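PDB 2E4T: endoglucanase from Clostridium thermocellum, which hydrolyses internal beta-1,4-glucosidic bonds of cellulose and xyloglucan, this chain being the glycoside hydrolase family 44 catalytic module of a larger multidomain protein. Local coordinates for residues A[49-53]-A[54-58]; A[68-71]-A[72-76]; A[80-83]-A[84-87]; A[122-125]-A[126-129]. One frame throughout, in Å; residues are numbered along the deposited sequence. Where two conformers were deposited one is given.

Interaction 1 of 4, residues A[49-53]-A[54-58]; sequences TGYNW and ENNFS. With CA (calcium ion), chain C.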
ATOM      1  N   THR A  49       2.422  -9.285  13.841  1.00  5.18           N
ATOM      2  CA  THR A  49       3.703  -9.242  14.549  1.00  5.00           C
ATOM      3  C   THR A  49       3.967 -10.506  15.375  1.00  5.25           C
ATOM      4  O   THR A  49       5.069 -11.035  15.395  1.00  5.76           O
ATOM      5  CB  THR A  49       3.738  -7.979  15.429  1.00  5.66           C
ATOM      6  OG1 THR A  49       3.736  -6.834  14.582  1.00  5.46           O
ATOM      7  CG2 THR A  49       4.964  -7.992  16.364  1.00  5.71           C
ATOM      8  N   GLY A  50       2.905 -10.962  16.080  1.00  5.14           N
ATOM      9  CA  GLY A  50       3.042 -12.103  16.978  1.00  5.61           C
ATOM     10  C   GLY A  50       2.481 -13.401  16.417  1.00  5.07           C
ATOM     11  O   GLY A  50       2.277 -14.367  17.156  1.00  5.48           O
ATOM     12  N   TYR A  51       2.190 -13.434  15.103  1.00  5.05           N
ATOM     13  CA  TYR A  51       1.690 -14.636  14.455  1.00  4.89           C
ATOM     14  C   TYR A  51       2.758 -15.731  14.432  1.00  5.15           C
ATOM     15  O   TYR A  51       3.887 -15.498  13.999  1.00  5.62           O
ATOM     16  CB  TYR A  51       1.287 -14.287  13.001  1.00  5.58           C
ATOM     17  CG  TYR A  51       0.959 -15.517  12.164  1.00  5.18           C
ATOM     18  CD1 TYR A  51      -0.205 -16.262  12.397  1.00  5.57           C
ATOM     19  CD2 TYR A  51       1.847 -15.955  11.183  1.00  5.68           C
ATOM     20  CE1 TYR A  51      -0.487 -17.385  11.649  1.00  5.60           C
ATOM     21  CE2 TYR A  51       1.576 -17.103  10.436  1.00  5.66           C
ATOM     22  CZ  TYR A  51       0.427 -17.831  10.690  1.00  5.46           C
ATOM     23  OH  TYR A  51       0.208 -18.981   9.955  1.00  6.12           O
ATOM     24  N   ASN A  52       2.363 -16.936  14.886  1.00  5.30           N
ATOM     25  CA  ASN A  52       3.247 -18.090  14.931  1.00  5.30           C
ATOM     26  C   ASN A  52       2.849 -19.047  13.818  1.00  5.09           C
ATOM     27  O   ASN A  52       1.806 -19.692  13.893  1.00  5.77           O
ATOM     28  CB  ASN A  52       3.105 -18.759  16.294  1.00  5.66           C
ATOM     29  CG  ASN A  52       4.016 -19.945  16.474  1.00  5.80           C
ATOM     30  OD1 ASN A  52       4.510 -20.526  15.502  1.00  6.69           O
ATOM     31  ND2 ASN A  52       4.246 -20.309  17.744  1.00  6.36           N
ATOM     32  N   TRP A  53       3.689 -19.177  12.768  1.00  5.45           N
ATOM     33  CA  TRP A  53       3.301 -20.002  11.639  1.00  5.59           C
ATOM     34  C   TRP A  53       3.162 -21.493  12.024  1.00  5.89           C
ATOM     35  O   TRP A  53       2.513 -22.260  11.306  1.00  6.45           O
ATOM     36  CB  TRP A  53       4.320 -19.861  10.487  1.00  5.69           C
ATOM     37  CG  TRP A  53       5.603 -20.605  10.686  1.00  5.71           C
ATOM     38  CD1 TRP A  53       6.675 -20.235  11.442  1.00  6.11           C
ATOM     39  CD2 TRP A  53       5.960 -21.856  10.057  1.00  6.13           C
ATOM     40  NE1 TRP A  53       7.690 -21.178  11.340  1.00  6.08           N
ATOM     41  CE2 TRP A  53       7.268 -22.164  10.499  1.00  6.22           C
ATOM     42  CE3 TRP A  53       5.321 -22.708   9.150  1.00  6.44           C
ATOM     43  CZ2 TRP A  53       7.956 -23.299  10.024  1.00  6.76           C
ATOM     44  CZ3 TRP A  53       5.996 -23.825   8.689  1.00  6.82           C
ATOM     45  CH2 TRP A  53       7.296 -24.104   9.122  1.00  7.00           C
ATOM     46  N   GLU A  54       3.810 -21.902  13.123  1.00  5.68           N
ATOM     47  CA  GLU A  54       3.773 -23.330  13.454  1.00  6.22           C
ATOM     48  C   GLU A  54       2.405 -23.788  13.907  1.00  6.77           C
ATOM     49  O   GLU A  54       2.039 -24.938  13.686  1.00  9.11           O
ATOM     50  CB  GLU A  54       4.799 -23.654  14.543  1.00  6.70           C
ATOM     51  CG  GLU A  54       6.227 -23.285  14.166  1.00  6.56           C
ATOM     52  CD  GLU A  54       7.249 -23.733  15.220  1.00  6.51           C
ATOM     53  OE1 GLU A  54       6.838 -24.057  16.384  1.00  6.95           O
ATOM     54  OE2 GLU A  54       8.468 -23.761  14.911  1.00  7.05           O
ATOM     55  N   ASN A  55       1.670 -22.889  14.593  1.00  6.53           N
ATOM     56  CA  ASN A  55       0.362 -23.257  15.203  1.00  6.90           C
ATOM     57  C   ASN A  55      -0.736 -22.272  14.903  1.00  6.25           C
ATOM     58  O   ASN A  55      -1.879 -22.504  15.316  1.00  7.30           O
ATOM     59  CB  ASN A  55       0.538 -23.504  16.692  1.00  8.48           C
ATOM     60  CG  ASN A  55       1.078 -22.298  17.380  1.00  8.59           C
ATOM     61  OD1 ASN A  55       0.905 -21.150  16.936  1.00  8.24           O
ATOM     62  ND2 ASN A  55       1.757 -22.533  18.506  1.00 11.97           N
ATOM     63  N   ASN A  56      -0.452 -21.175  14.178  1.00  5.75           N
ATOM     64  CA  ASN A  56      -1.438 -20.178  13.738  1.00  6.00           C
ATOM     65  C   ASN A  56      -1.976 -19.262  14.840  1.00  5.79           C
ATOM     66  O   ASN A  56      -2.861 -18.448  14.525  1.00  6.60           O
ATOM     67  CB  ASN A  56      -2.574 -20.792  12.930  1.00  6.17           C
ATOM     68  CG  ASN A  56      -2.039 -21.517  11.732  1.00  6.04           C
ATOM     69  OD1 ASN A  56      -1.504 -20.892  10.789  1.00  6.48           O
ATOM     70  ND2 ASN A  56      -2.141 -22.833  11.743  1.00  7.21           N
ATOM     71  N   PHE A  57      -1.460 -19.359  16.057  1.00  5.87           N
ATOM     72  CA  PHE A  57      -1.880 -18.420  17.080  1.00  5.88           C
ATOM     73  C   PHE A  57      -1.260 -17.052  16.816  1.00  5.86           C
ATOM     74  O   PHE A  57      -0.234 -16.915  16.127  1.00  6.07           O
ATOM     75  CB  PHE A  57      -1.496 -18.932  18.472  1.00  6.63           C
ATOM     76  CG  PHE A  57      -2.139 -20.263  18.796  1.00  7.06           C
ATOM     77  CD1 PHE A  57      -3.501 -20.445  18.685  1.00  8.93           C
ATOM     78  CD2 PHE A  57      -1.379 -21.322  19.310  1.00  8.09           C
ATOM     79  CE1 PHE A  57      -4.094 -21.650  19.020  1.00 10.88           C
ATOM     80  CE2 PHE A  57      -1.943 -22.539  19.636  1.00  9.03           C
ATOM     81  CZ  PHE A  57      -3.306 -22.695  19.491  1.00 11.36           C
ATOM     82  N   SER A  58      -1.871 -16.026  17.410  1.00  5.78           N
ATOM     83  CA  SER A  58      -1.366 -14.666  17.277  1.00  5.81           C
ATOM     84  C   SER A  58      -1.906 -13.862  18.468  1.00  5.59           C
ATOM     85  O   SER A  58      -2.750 -14.349  19.228  1.00  6.04           O
ATOM     86  CB  SER A  58      -1.816 -14.004  15.956  1.00  5.85           C
ATOM     87  OG  SER A  58      -3.232 -13.880  15.892  1.00  6.30           O
TER
HETATM   88 CA    CA C 701       9.207 -24.505  17.122  1.00  7.15          CA
HETATM   89  O   HOH W   1       5.508 -22.925  18.465  1.00  9.35           O
HETATM   90  O   HOH W   2       9.889 -22.806  12.781  1.00  6.58           O
HETATM   91  O   HOH W   3      11.070 -25.327  15.893  1.00  9.04           O
HETATM   92  O   HOH W   4       8.037 -23.909  19.119  1.00 10.82           O
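Between Asn52 and Phe57 the loop doubles back on itself, the directions of 50-53 and 54-58 lying 151° apart, and Asn52 N donates to Phe57 O at 2.9 Å to close it. Inside the bend Asn52 O is gripped by two donors, Asn56 N at 2.7 Å and Asn55 N. With CG anti to its own nitrogen (chi1 -178°), the Asn52 side chain swings forward, so that Asn52 OD1 accepts from Glu54 N at 2.8 Å. Asn55 OD1 completes an Asx turn by accepting from Phe57 N at 3.1 Å. Tyr51 and Asn56 run alongside each other until Tyr51 OH donates to Asn56 OD1 at 2.7 Å; Val89 N uses the same oxygen. Glu54 lays its CG over the five-membered ring of Trp53, 4.0 Å from the centroid, a CH-pi contact beyond which the chain runs extended. Glu54 OE1 and OE2 both bind the calcium ion at 2.5 Å, with Asp150, Asp153 and Tyr155 completing the protein ligands. This two-oxygen chelation holds the carboxylate, and two waters that donate to it, one bound to Asn52 ND2 and one weakly to Trp53 NE1, probably steady it further.

Interaction 2 of 4, residues A[68-71]-A[72-76]; sequences SDTY and LLEDG
One face of the Tyr71 ring is covered by Asp75, whose CB sits 4.0 Å from the centroid in a CH-pi contact displaced toward the rim. The two side chains run the same way, one helical turn apart, and the carboxylate is almost parallel to the ring, 8° between planes. At the CD2 side of the ring Leu72 adds its methyl, Tyr71 CD2 to Leu72 CD2 being 3.9 Å. Tyr71 is placed for this by a chi1 of 173°, which turns CG opposite the backbone nitrogen and lets the ring lean along the helix 71-75. Tyr71 N donates to Asp69 OD1 at 2.8 Å, meeting it from above the carboxylate plane in an Asx turn; the same oxygen forms a salt bridge with Arg47. Thr70, at the N-cap position, has its hydroxyl turned to Glu74, and Thr70 OG1 donates to the anti lone pair of Glu74 OE2 at 2.6 Å. The backbone bond from Glu74 N to Thr70 O, 3.1 Å, spans the same pair. Thr70 and Glu74 are therefore tied twice, once by main chain and once by side chain, across the single turn that makes up this short helix.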
ATOM      1  N   SER A  68      -3.777 -13.759  23.267  1.00  5.92           N
ATOM      2  CA  SER A  68      -3.330 -14.748  22.290  1.00  5.84           C
ATOM      3  C   SER A  68      -4.491 -15.686  22.004  1.00  5.97           C
ATOM      4  O   SER A  68      -5.101 -16.234  22.941  1.00  7.14           O
ATOM      5  CB  SER A  68      -2.188 -15.587  22.834  1.00  6.50           C
ATOM      6  OG  SER A  68      -0.947 -14.855  22.710  1.00  6.19           O
ATOM      7  N   ASP A  69      -4.822 -15.875  20.711  1.00  6.55           N
ATOM      8  CA  ASP A  69      -6.023 -16.619  20.375  1.00  6.66           C
ATOM      9  C   ASP A  69      -5.979 -17.025  18.892  1.00  6.73           C
ATOM     10  O   ASP A  69      -4.932 -16.929  18.218  1.00  6.96           O
ATOM     11  CB  ASP A  69      -7.235 -15.724  20.672  1.00  8.61           C
ATOM     12  CG  ASP A  69      -7.197 -14.434  19.815  1.00  8.96           C
ATOM     13  OD1 ASP A  69      -6.635 -14.467  18.740  1.00  9.39           O
ATOM     14  OD2 ASP A  69      -7.670 -13.352  20.260  1.00 12.97           O
ATOM     15  N   THR A  70      -7.098 -17.585  18.432  1.00  6.90           N
ATOM     16  CA  THR A  70      -7.256 -18.085  17.071  1.00  7.15           C
ATOM     17  C   THR A  70      -7.860 -17.024  16.113  1.00  7.05           C
ATOM     18  O   THR A  70      -8.327 -17.392  15.024  1.00  7.64           O
ATOM     19  CB  THR A  70      -8.167 -19.322  17.059  1.00  8.11           C
ATOM     20  OG1 THR A  70      -9.393 -19.003  17.763  1.00  9.29           O
ATOM     21  CG2 THR A  70      -7.512 -20.489  17.778  1.00  9.65           C
ATOM     22  N   TYR A  71      -7.764 -15.738  16.455  1.00  7.11           N
ATOM     23  CA  TYR A  71      -8.400 -14.711  15.626  1.00  7.11           C
ATOM     24  C   TYR A  71      -8.039 -14.810  14.161  1.00  6.76           C
ATOM     25  O   TYR A  71      -8.913 -14.643  13.288  1.00  7.60           O
ATOM     26  CB  TYR A  71      -8.026 -13.312  16.154  1.00  8.59           C
ATOM     27  CG  TYR A  71      -8.518 -12.188  15.242  1.00  9.28           C
ATOM     28  CD1 TYR A  71      -9.837 -11.755  15.308  1.00 13.18           C
ATOM     29  CD2 TYR A  71      -7.701 -11.608  14.284  1.00  9.34           C
ATOM     30  CE1 TYR A  71     -10.303 -10.754  14.432  1.00 14.17           C
ATOM     31  CE2 TYR A  71      -8.137 -10.585  13.432  1.00 10.59           C
ATOM     32  CZ  TYR A  71      -9.416 -10.146  13.535  1.00 12.42           C
ATOM     33  OH  TYR A  71      -9.883  -9.143  12.709  1.00 15.27           O
ATOM     34  N   LEU A  72      -6.751 -15.008  13.810  1.00  6.45           N
ATOM     35  CA  LEU A  72      -6.404 -14.961  12.389  1.00  6.25           C
ATOM     36  C   LEU A  72      -6.970 -16.175  11.638  1.00  6.67           C
ATOM     37  O   LEU A  72      -7.245 -16.069  10.433  1.00  7.59           O
ATOM     38  CB  LEU A  72      -4.907 -14.817  12.158  1.00  6.81           C
ATOM     39  CG  LEU A  72      -4.340 -13.460  12.499  1.00  6.88           C
ATOM     40  CD1 LEU A  72      -2.831 -13.476  12.365  1.00  7.18           C
ATOM     41  CD2 LEU A  72      -4.955 -12.352  11.592  1.00  8.11           C
ATOM     42  N   LEU A  73      -7.089 -17.332  12.303  1.00  6.88           N
ATOM     43  CA  LEU A  73      -7.737 -18.485  11.713  1.00  6.83           C
ATOM     44  C   LEU A  73      -9.204 -18.182  11.379  1.00  7.31           C
ATOM     45  O   LEU A  73      -9.726 -18.483  10.305  1.00  8.32           O
ATOM     46  CB  LEU A  73      -7.655 -19.695  12.653  1.00  7.23           C
ATOM     47  CG  LEU A  73      -6.260 -20.285  12.790  1.00  7.42           C
ATOM     48  CD1 LEU A  73      -6.161 -21.102  14.105  1.00  8.04           C
ATOM     49  CD2 LEU A  73      -5.914 -21.117  11.574  1.00  7.11           C
ATOM     50  N   GLU A  74      -9.901 -17.583  12.356  1.00  7.56           N
ATOM     51  CA  GLU A  74     -11.306 -17.270  12.207  1.00  8.05           C
ATOM     52  C   GLU A  74     -11.519 -16.162  11.178  1.00  7.86           C
ATOM     53  O   GLU A  74     -12.299 -16.330  10.218  1.00  8.86           O
ATOM     54  CB  GLU A  74     -11.867 -16.860  13.576  1.00  9.08           C
ATOM     55  CG  GLU A  74     -11.859 -17.976  14.537  1.00 11.28           C
ATOM     56  CD  GLU A  74     -12.199 -17.433  15.917  1.00 13.48           C
ATOM     57  OE1 GLU A  74     -13.265 -16.785  16.080  1.00 16.53           O
ATOM     58  OE2 GLU A  74     -11.428 -17.614  16.879  1.00 14.70           O
ATOM     59  N   ASP A  75     -10.806 -15.061  11.323  1.00  8.13           N
ATOM     60  CA  ASP A  75     -10.988 -13.927  10.419  1.00  8.37           C
ATOM     61  C   ASP A  75     -10.595 -14.251   8.991  1.00  8.41           C
ATOM     62  O   ASP A  75     -11.202 -13.706   8.040  1.00 10.04           O
ATOM     63  CB  ASP A  75     -10.208 -12.727  10.885  1.00  9.67           C
ATOM     64  CG  ASP A  75     -10.514 -11.498  10.043  1.00 11.09           C
ATOM     65  OD1 ASP A  75     -11.643 -10.980  10.176  1.00 14.60           O
ATOM     66  OD2 ASP A  75      -9.696 -11.065   9.224  1.00 13.65           O
ATOM     67  N   GLY A  76      -9.590 -15.122   8.822  1.00  7.67           N
ATOM     68  CA  GLY A  76      -9.179 -15.500   7.481  1.00  7.82           C
ATOM     69  C   GLY A  76     -10.047 -16.558   6.853  1.00  7.35           C
ATOM     70  O   GLY A  76      -9.822 -16.900   5.669  1.00  8.33           O
TER
HETATM   71  O   HOH W   5      -4.557 -16.351  15.448  1.00  6.80           O

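Interaction 3 of 4, residues A[80-83]-A[84-87]; sequences KGEW and STPA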
ATOM      1  N   LYS A  80     -11.764 -25.441  10.093  1.00 11.78           N
ATOM      2  CA  LYS A  80     -11.310 -25.935  11.381  1.00 12.79           C
ATOM      3  C   LYS A  80     -10.375 -27.092  11.172  1.00 12.23           C
ATOM      4  O   LYS A  80      -9.482 -27.277  12.010  1.00 13.81           O
ATOM      5  CB  LYS A  80     -12.525 -26.235  12.291  1.00 15.02           C
ATOM      6  CG  LYS A  80     -12.985 -24.919  12.907  1.00 16.91           C
ATOM      7  CD  LYS A  80     -14.313 -25.004  13.604  1.00 18.63           C
ATOM      8  CE  LYS A  80     -14.639 -23.695  14.285  1.00 21.09           C
ATOM      9  NZ  LYS A  80     -14.849 -22.596  13.303  1.00 26.12           N
ATOM     10  N   GLY A  81     -10.579 -27.909  10.149  1.00 12.57           N
ATOM     11  CA  GLY A  81      -9.726 -29.081   9.938  1.00 12.77           C
ATOM     12  C   GLY A  81      -8.275 -28.723   9.618  1.00 11.97           C
ATOM     13  O   GLY A  81      -7.422 -29.598   9.677  1.00 13.48           O
ATOM     14  N   GLU A  82      -8.004 -27.454   9.299  1.00 11.15           N
ATOM     15  CA  GLU A  82      -6.664 -26.985   8.989  1.00 10.36           C
ATOM     16  C   GLU A  82      -6.090 -26.105  10.085  1.00  9.29           C
ATOM     17  O   GLU A  82      -4.990 -25.555   9.910  1.00  9.54           O
ATOM     18  CB  GLU A  82      -6.694 -26.201   7.678  1.00 11.17           C
ATOM     19  CG  GLU A  82      -7.059 -27.115   6.469  1.00 14.50           C
ATOM     20  CD  GLU A  82      -6.052 -28.276   6.271  0.50 13.70           C
ATOM     21  OE1 GLU A  82      -6.526 -29.404   6.025  0.50 18.60           O
ATOM     22  OE2 GLU A  82      -4.800 -28.097   6.414  0.50 15.27           O
ATOM     23  N   TRP A  83      -6.779 -25.935  11.227  1.00  9.66           N
ATOM     24  CA  TRP A  83      -6.287 -25.027  12.259  1.00  9.64           C
ATOM     25  C   TRP A  83      -4.926 -25.439  12.803  1.00 10.80           C
ATOM     26  O   TRP A  83      -4.176 -24.565  13.207  1.00 11.80           O
ATOM     27  CB  TRP A  83      -7.303 -24.870  13.371  1.00 10.54           C
ATOM     28  CG  TRP A  83      -8.424 -23.940  13.015  1.00  9.43           C
ATOM     29  CD1 TRP A  83      -8.776 -23.519  11.762  1.00  9.45           C
ATOM     30  CD2 TRP A  83      -9.297 -23.294  13.934  1.00 10.35           C
ATOM     31  NE1 TRP A  83      -9.836 -22.589  11.849  1.00  9.67           N
ATOM     32  CE2 TRP A  83     -10.159 -22.459  13.179  1.00  9.39           C
ATOM     33  CE3 TRP A  83      -9.432 -23.349  15.337  1.00 10.93           C
ATOM     34  CZ2 TRP A  83     -11.108 -21.653  13.784  1.00 11.63           C
ATOM     35  CZ3 TRP A  83     -10.363 -22.573  15.934  1.00 12.90           C
ATOM     36  CH2 TRP A  83     -11.210 -21.741  15.162  1.00 13.52           C
ATOM     37  N   SER A  84      -4.614 -26.734  12.836  1.00 11.20           N
ATOM     38  CA  SER A  84      -3.320 -27.150  13.340  1.00 12.82           C
ATOM     39  C   SER A  84      -2.314 -27.391  12.214  1.00 10.53           C
ATOM     40  O   SER A  84      -1.200 -27.796  12.500  1.00 12.23           O
ATOM     41  CB  SER A  84      -3.448 -28.446  14.154  1.00 15.28           C
ATOM     42  OG  SER A  84      -3.945 -29.468  13.311  1.00 17.66           O
ATOM     43  N   THR A  85      -2.649 -27.099  10.942  1.00  8.95           N
ATOM     44  CA  THR A  85      -1.691 -27.276   9.870  1.00  8.27           C
ATOM     45  C   THR A  85      -0.788 -26.061   9.810  1.00  7.31           C
ATOM     46  O   THR A  85      -1.298 -24.897   9.831  1.00  7.09           O
ATOM     47  CB  THR A  85      -2.387 -27.461   8.541  1.00  9.23           C
ATOM     48  OG1 THR A  85      -3.264 -28.565   8.658  1.00 11.67           O
ATOM     49  CG2 THR A  85      -1.454 -27.659   7.364  1.00  9.92           C
ATOM     50  N   PRO A  86       0.538 -26.236   9.788  1.00  7.94           N
ATOM     51  CA  PRO A  86       1.444 -25.083   9.741  1.00  7.33           C
ATOM     52  C   PRO A  86       1.046 -24.110   8.632  1.00  6.35           C
ATOM     53  O   PRO A  86       0.719 -24.510   7.506  1.00  7.19           O
ATOM     54  CB  PRO A  86       2.833 -25.681   9.505  1.00  9.18           C
ATOM     55  CG  PRO A  86       2.695 -27.076  10.164  1.00 11.48           C
ATOM     56  CD  PRO A  86       1.274 -27.521   9.781  1.00 10.02           C
ATOM     57  N   ALA A  87       1.139 -22.827   8.986  1.00  6.13           N
ATOM     58  CA  ALA A  87       0.938 -21.738   8.033  1.00  6.14           C
ATOM     59  C   ALA A  87      -0.433 -21.714   7.408  1.00  6.26           C
ATOM     60  O   ALA A  87      -0.609 -20.971   6.423  1.00  6.33           O
ATOM     61  CB  ALA A  87       2.041 -21.728   6.946  1.00  7.21           C
TER
HETATM   62  O   HOH W   6      -7.077 -28.628  12.607  1.00 19.02           O
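Glu82 and Thr85 lie side by side and point the same way, across the mouth of a tight turn. In the conformer described, one of two for this residue, the glutamate chain is folded at chi2 (-60°), which curls the carboxylate back over the turn. There Glu82 OE2 accepts from Thr85 OG1 at 2.8 Å, the hydroxyl standing 51° out of the carboxylate plane. Thr85 CB also rests against this oxygen, 3.3 Å from Glu82 OE2. Since the other conformer may differ, this link is not certain to be permanent, and the main chain makes the surer one, Thr85 N to Glu82 O at 3.0 Å. Trp83 is directed away from the pair: its indole carries Lys80 CG over one face, 3.7 Å above the plane, while Trp83 NE1 is bound by Val78 O. A water joins Lys80 O, to which it donates at 2.8 Å, with Ser84 N, from which it accepts at 3.1 Å. Asn56 ND2 donates to both Trp83 O and Thr85 O, fastening the bend to the calcium-bearing loop. The arrangement is that of a type I beta turn, Glu82 to Thr85, starting on the last residue of the 3-10 segment 80-82 and leading into helix 88-99 of the TIM-like barrel.

Interaction 4 of 4, residues A[122-125]-A[126-129]; sequences PVSQ and EETA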
ATOM      1  N   PRO A 122      -5.493 -13.728  27.508  1.00  7.35           N
ATOM      2  CA  PRO A 122      -4.637 -12.567  27.782  1.00  7.25           C
ATOM      3  C   PRO A 122      -3.250 -12.971  28.288  1.00  6.99           C
ATOM      4  O   PRO A 122      -3.118 -13.840  29.169  1.00  8.26           O
ATOM      5  CB  PRO A 122      -5.405 -11.776  28.866  1.00  7.98           C
ATOM      6  CG  PRO A 122      -6.218 -12.864  29.569  1.00 10.24           C
ATOM      7  CD  PRO A 122      -6.688 -13.745  28.403  1.00  8.88           C
ATOM      8  N   VAL A 123      -2.251 -12.253  27.788  1.00  6.66           N
ATOM      9  CA  VAL A 123      -0.872 -12.366  28.265  1.00  5.92           C
ATOM     10  C   VAL A 123      -0.638 -11.242  29.262  1.00  6.20           C
ATOM     11  O   VAL A 123      -0.786 -10.061  28.927  1.00  7.06           O
ATOM     12  CB  VAL A 123       0.121 -12.282  27.085  1.00  6.35           C
ATOM     13  CG1 VAL A 123       1.523 -12.331  27.607  1.00  7.21           C
ATOM     14  CG2 VAL A 123      -0.138 -13.426  26.083  1.00  7.02           C
ATOM     15  N   SER A 124      -0.302 -11.615  30.508  1.00  5.96           N
ATOM     16  CA  SER A 124      -0.123 -10.603  31.529  1.00  6.08           C
ATOM     17  C   SER A 124       1.175  -9.821  31.319  1.00  5.73           C
ATOM     18  O   SER A 124       2.110 -10.301  30.624  1.00  6.10           O
ATOM     19  CB  SER A 124      -0.076 -11.265  32.904  1.00  6.98           C
ATOM     20  OG  SER A 124       1.168 -11.919  33.032  0.50  3.47           O
ATOM     21  N   GLN A 125       1.319  -8.669  31.965  1.00  5.94           N
ATOM     22  CA  GLN A 125       2.587  -7.979  31.921  1.00  5.45           C
ATOM     23  C   GLN A 125       3.687  -8.814  32.559  1.00  6.13           C
ATOM     24  O   GLN A 125       4.870  -8.737  32.172  1.00  6.72           O
ATOM     25  CB  GLN A 125       2.496  -6.583  32.557  1.00  6.38           C
ATOM     26  CG  GLN A 125       3.734  -5.770  32.263  1.00  7.50           C
ATOM     27  CD  GLN A 125       3.603  -4.321  32.631  1.00  8.31           C
ATOM     28  OE1 GLN A 125       2.568  -3.823  32.985  1.00 10.98           O
ATOM     29  NE2 GLN A 125       4.709  -3.593  32.536  1.00 13.82           N
ATOM     30  N   GLU A 126       3.340  -9.678  33.534  1.00  5.95           N
ATOM     31  CA  GLU A 126       4.348 -10.528  34.165  1.00  6.33           C
ATOM     32  C   GLU A 126       4.783 -11.651  33.230  1.00  6.63           C
ATOM     33  O   GLU A 126       5.846 -12.237  33.465  1.00  9.57           O
ATOM     34  CB  GLU A 126       3.784 -11.067  35.494  1.00  6.46           C
ATOM     35  CG  GLU A 126       3.527  -9.915  36.467  1.00  6.14           C
ATOM     36  CD  GLU A 126       2.277  -9.159  36.202  1.00  5.56           C
ATOM     37  OE1 GLU A 126       1.207  -9.753  35.935  1.00  6.92           O
ATOM     38  OE2 GLU A 126       2.321  -7.878  36.217  1.00  6.32           O
ATOM     39  N   GLU A 127       4.025 -11.888  32.161  1.00  5.61           N
ATOM     40  CA  GLU A 127       4.353 -12.878  31.120  1.00  5.88           C
ATOM     41  C   GLU A 127       4.966 -12.211  29.886  1.00  5.47           C
ATOM     42  O   GLU A 127       5.060 -12.828  28.809  1.00  6.07           O
ATOM     43  CB  GLU A 127       3.083 -13.611  30.722  1.00  6.08           C
ATOM     44  CG  GLU A 127       2.590 -14.569  31.819  1.00  7.10           C
ATOM     45  CD  GLU A 127       1.219 -15.165  31.562  1.00  7.30           C
ATOM     46  OE1 GLU A 127       0.355 -14.536  30.885  1.00  7.49           O
ATOM     47  OE2 GLU A 127       1.004 -16.311  32.061  1.00  9.97           O
ATOM     48  N   THR A 128       5.460 -10.979  30.016  1.00  5.75           N
ATOM     49  CA  THR A 128       6.207 -10.332  28.949  1.00  5.72           C
ATOM     50  C   THR A 128       7.313 -11.254  28.512  1.00  5.78           C
ATOM     51  O   THR A 128       8.001 -11.920  29.322  1.00  6.61           O
ATOM     52  CB  THR A 128       6.755  -8.985  29.428  1.00  6.46           C
ATOM     53  OG1 THR A 128       5.661  -8.102  29.692  1.00  6.66           O
ATOM     54  CG2 THR A 128       7.694  -8.314  28.427  1.00  6.81           C
ATOM     55  N   ALA A 129       7.568 -11.314  27.186  1.00  6.02           N
ATOM     56  CA  ALA A 129       8.536 -12.257  26.664  1.00  5.74           C
ATOM     57  C   ALA A 129       9.929 -11.952  27.215  1.00  6.10           C
ATOM     58  O   ALA A 129      10.329 -10.774  27.337  1.00  7.09           O
ATOM     59  CB  ALA A 129       8.566 -12.138  25.140  1.00  6.38           C
TER
HETATM   60  O   HOH W   7      -2.003 -14.670  32.334  1.00 12.12           O
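Ser124 and Glu127 form the compact half of this bend, each serving the other. Ser124 N donates to Glu127 OE1 at 3.0 Å in a nearly straight bond, 169° at the hydrogen, reaching the carboxylate on its anti side and 23° out of its plane. In return Glu127 N donates to Ser124 O at 2.9 Å. The extended glutamate chain can return to the start of the bend because its CG stands opposite the carbonyl carbon (chi1 -71°). Val123 closes the apolar side, with Val123 CG1 at 3.7 Å from Glu127 CB. The carboxylate has still more to hold it, since Glu127 OE1 makes a salt bridge with Arg133 and accepts from a water at 2.8 Å; these partners would be expected to favour its charged form. One residue further on, Gln125 O receives two donors from the same face of its plane, Thr128 OG1 at 2.7 Å and Thr128 N at 3.2 Å. The solvent side is looser: the side chains of Gln125 and Glu126 are exposed, and the Gln125 amide reaches outward, beyond the bend. The whole turn carries the chain from the short edge strand 121-122 toward strand 134-138, where Val123 and Ala129 both rest on Trp134, while Val123 also touches Ser68 of strand 67-69.

The four contacts follow one another along the chain, all on one side of its centre. Interactions 1 and 2 have centres about 9 Å apart and are joined through the three-stranded antiparallel sheet, where Ser58 pairs with Asp69. Interaction 3 lies about 11 Å from each of them, centre to centre: Ala87 bonds to Trp53 of interaction 1, and Trp83 packs on Leu73 and Glu74 of interaction 2. Interaction 4 is more distant, about 19 Å from interaction 2 between centres, yet it starts on strand 121-122 of the same sheet. Together they connect the excursions after barrel strands 40-43 and 104-109, linking the calcium site to helices 71-75 and 88-99.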